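Local coordinates for protein Nsp15 (Middle East respiratory syndrome-related coronavirus, PDB 5YVD) that is an endoribonuclease of the EndoU family that probably cleaves viral RNA at uridylates and assembles as a hexamer, at residues 297-300 with 301-305. Residues are numbered along the deposited sequence; the frame is centred on the assembly and turned at random.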
ATOM      1  N   ASP A 297       5.500  -1.415 -49.170  1.00 42.12           N
ATOM      2  CA  ASP A 297       6.427  -1.540 -50.286  1.00 43.22           C
ATOM      3  C   ASP A 297       7.713  -2.251 -49.867  1.00 43.41           C
ATOM      4  O   ASP A 297       8.251  -3.088 -50.590  1.00 44.98           O
ATOM      5  CB  ASP A 297       6.805  -0.167 -50.834  1.00 43.73           C
ATOM      6  CG  ASP A 297       5.610   0.659 -51.224  1.00 42.28           C
ATOM      7  OD1 ASP A 297       5.378   0.783 -52.435  1.00 44.34           O
ATOM      8  OD2 ASP A 297       4.924   1.188 -50.324  1.00 38.99           O
ATOM      9  N   ASP A 298       8.217  -1.911 -48.699  1.00 42.75           N
ATOM     10  CA  ASP A 298       9.443  -2.547 -48.227  1.00 45.53           C
ATOM     11  C   ASP A 298       9.237  -4.052 -47.917  1.00 45.99           C
ATOM     12  O   ASP A 298      10.097  -4.906 -48.215  1.00 39.57           O
ATOM     13  CB  ASP A 298       9.977  -1.774 -47.017  1.00 43.98           C
ATOM     14  CG  ASP A 298      10.446  -0.366 -47.387  1.00 44.55           C
ATOM     15  OD1 ASP A 298      10.848  -0.145 -48.554  1.00 47.28           O
ATOM     16  OD2 ASP A 298      10.447   0.510 -46.504  1.00 41.25           O
ATOM     17  N   PHE A 299       8.088  -4.374 -47.329  1.00 47.62           N
ATOM     18  CA  PHE A 299       7.734  -5.765 -47.066  1.00 46.48           C
ATOM     19  C   PHE A 299       7.597  -6.546 -48.365  1.00 44.11           C
ATOM     20  O   PHE A 299       8.008  -7.696 -48.451  1.00 43.98           O
ATOM     21  CB  PHE A 299       6.423  -5.816 -46.305  1.00 47.81           C
ATOM     22  CG  PHE A 299       5.993  -7.201 -45.911  1.00 46.90           C
ATOM     23  CD1 PHE A 299       6.511  -7.800 -44.786  1.00 45.09           C
ATOM     24  CD2 PHE A 299       5.024  -7.875 -46.637  1.00 46.69           C
ATOM     25  CE1 PHE A 299       6.093  -9.052 -44.397  1.00 45.92           C
ATOM     26  CE2 PHE A 299       4.592  -9.131 -46.257  1.00 46.16           C
ATOM     27  CZ  PHE A 299       5.126  -9.717 -45.129  1.00 47.42           C
ATOM     28  N   VAL A 300       7.024  -5.915 -49.379  1.00 42.64           N
ATOM     29  CA  VAL A 300       6.886  -6.562 -50.677  1.00 46.71           C
ATOM     30  C   VAL A 300       8.274  -6.794 -51.323  1.00 46.78           C
ATOM     31  O   VAL A 300       8.571  -7.852 -51.868  1.00 47.93           O
ATOM     32  CB  VAL A 300       5.964  -5.744 -51.609  1.00 45.42           C
ATOM     33  CG1 VAL A 300       6.007  -6.294 -53.026  1.00 48.40           C
ATOM     34  CG2 VAL A 300       4.541  -5.758 -51.088  1.00 44.08           C
ATOM     35  N   MET A 301       9.125  -5.797 -51.235  1.00 47.22           N
ATOM     36  CA  MET A 301      10.460  -5.898 -51.790  1.00 52.53           C
ATOM     37  C   MET A 301      11.175  -7.128 -51.226  1.00 47.78           C
ATOM     38  O   MET A 301      11.771  -7.898 -51.967  1.00 46.31           O
ATOM     39  CB  MET A 301      11.210  -4.612 -51.474  1.00 58.71           C
ATOM     40  CG  MET A 301      12.485  -4.363 -52.228  1.00 67.21           C
ATOM     41  SD  MET A 301      12.909  -2.613 -52.005  1.00 87.88           S
ATOM     42  CE  MET A 301      13.464  -2.543 -50.291  1.00 86.87           C
ATOM     43  N   ILE A 302      11.083  -7.323 -49.921  1.00 45.76           N
ATOM     44  CA  ILE A 302      11.777  -8.418 -49.270  1.00 47.32           C
ATOM     45  C   ILE A 302      11.314  -9.771 -49.786  1.00 51.91           C
ATOM     46  O   ILE A 302      12.126 -10.672 -50.028  1.00 53.81           O
ATOM     47  CB  ILE A 302      11.529  -8.382 -47.756  1.00 48.34           C
ATOM     48  CG1 ILE A 302      12.338  -7.249 -47.152  1.00 48.07           C
ATOM     49  CG2 ILE A 302      11.867  -9.729 -47.088  1.00 47.03           C
ATOM     50  CD1 ILE A 302      11.964  -6.947 -45.726  1.00 49.05           C
ATOM     51  N   LEU A 303      10.002  -9.928 -49.916  1.00 51.23           N
ATOM     52  CA  LEU A 303       9.456 -11.186 -50.388  1.00 50.70           C
ATOM     53  C   LEU A 303       9.880 -11.520 -51.806  1.00 52.74           C
ATOM     54  O   LEU A 303      10.124 -12.684 -52.122  1.00 58.77           O
ATOM     55  CB  LEU A 303       7.943 -11.128 -50.350  1.00 48.92           C
ATOM     56  CG  LEU A 303       7.337 -11.229 -48.976  1.00 45.83           C
ATOM     57  CD1 LEU A 303       5.839 -11.253 -49.159  1.00 44.62           C
ATOM     58  CD2 LEU A 303       7.837 -12.457 -48.234  1.00 45.96           C
ATOM     59  N   LYS A 304       9.930 -10.502 -52.660  1.00 50.70           N
ATOM     60  CA  LYS A 304      10.265 -10.693 -54.052  1.00 52.71           C
ATOM     61  C   LYS A 304      11.752 -10.912 -54.237  1.00 52.52           C
ATOM     62  O   LYS A 304      12.194 -11.186 -55.342  1.00 60.43           O
ATOM     63  CB  LYS A 304       9.783  -9.498 -54.871  1.00 54.54           C
ATOM     64  CG  LYS A 304       8.269  -9.458 -55.021  1.00 58.26           C
ATOM     65  CD  LYS A 304       7.849  -8.421 -56.054  1.00 63.12           C
ATOM     66  CE  LYS A 304       6.392  -8.581 -56.470  1.00 65.37           C
ATOM     67  NZ  LYS A 304       5.942  -7.413 -57.278  1.00 64.05           N
ATOM     68  N   SER A 305      12.519 -10.795 -53.157  1.00 52.31           N
ATOM     69  CA  SER A 305      13.962 -11.078 -53.168  1.00 54.15           C
ATOM     70  C   SER A 305      14.280 -12.528 -52.876  1.00 52.15           C
ATOM     71  O   SER A 305      15.436 -12.913 -52.880  1.00 49.16           O
ATOM     72  CB  SER A 305      14.683 -10.237 -52.106  1.00 53.77           C
ATOM     73  OG  SER A 305      14.393  -8.866 -52.283  1.00 58.85           O
TER
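Phe-299 holds CG anti to its backbone N (chi1 -177°), while Leu-303 one turn later turns CG beside its own N (chi1 -74°). These torsions bring ring and isobutyl group together on the buried side of helix 296-304, a short alpha-helix in the uridylate-specific endoribonuclease domain whose Phe-299, Val-300 and Leu-303 are buried. Leu-303 CD1 lies 3.8 Å from Phe-299 CE2, and the two side chains cross at a slant. Helix 229-234 packs against this side. Its Val-232 and Val-233 touch the Phe-299 ring, and its Phe-229 meets Val-300 and Leu-303.

Val-300 and Lys-304 form a second i to i+4 pair. Their side chains run alongside each other in the same direction. The extended aliphatic part of Lys-304 passes the valine, with CD 4.1 Å from Val-300 CG1. The lysine NZ goes on to a hydrogen bond with Tyr-222 O. Near the start of the helix, Asp-297 OD2 is hydrogen-bonded to Ser-204 OG, which ties the helix to the residues just before helix 205-212.

Met-301 is exposed and bent at chi3 (73°). The bend turns its methyl back toward the preceding turn, and CE comes to 4.0 Å from Asp-298 OD1. This is a loose contact. Ile-302 CG1 sits 3.4 Å from Asp-298 O, over the backbone of the previous turn.

The backbone supplies regular i to i+4 hydrogen bonds. Met-301 N reaches Asp-297 O at 2.9 Å, and Ile-302 N bonds to Asp-298 O. The bond from Leu-303 N to Phe-299 O is weak. Lys-304 N reaches Val-300 O at 3.1 Å. At the C-terminal end of 301-305, Ser-305 OG donates to Met-301 O at 2.8 Å, from above the carbonyl plane.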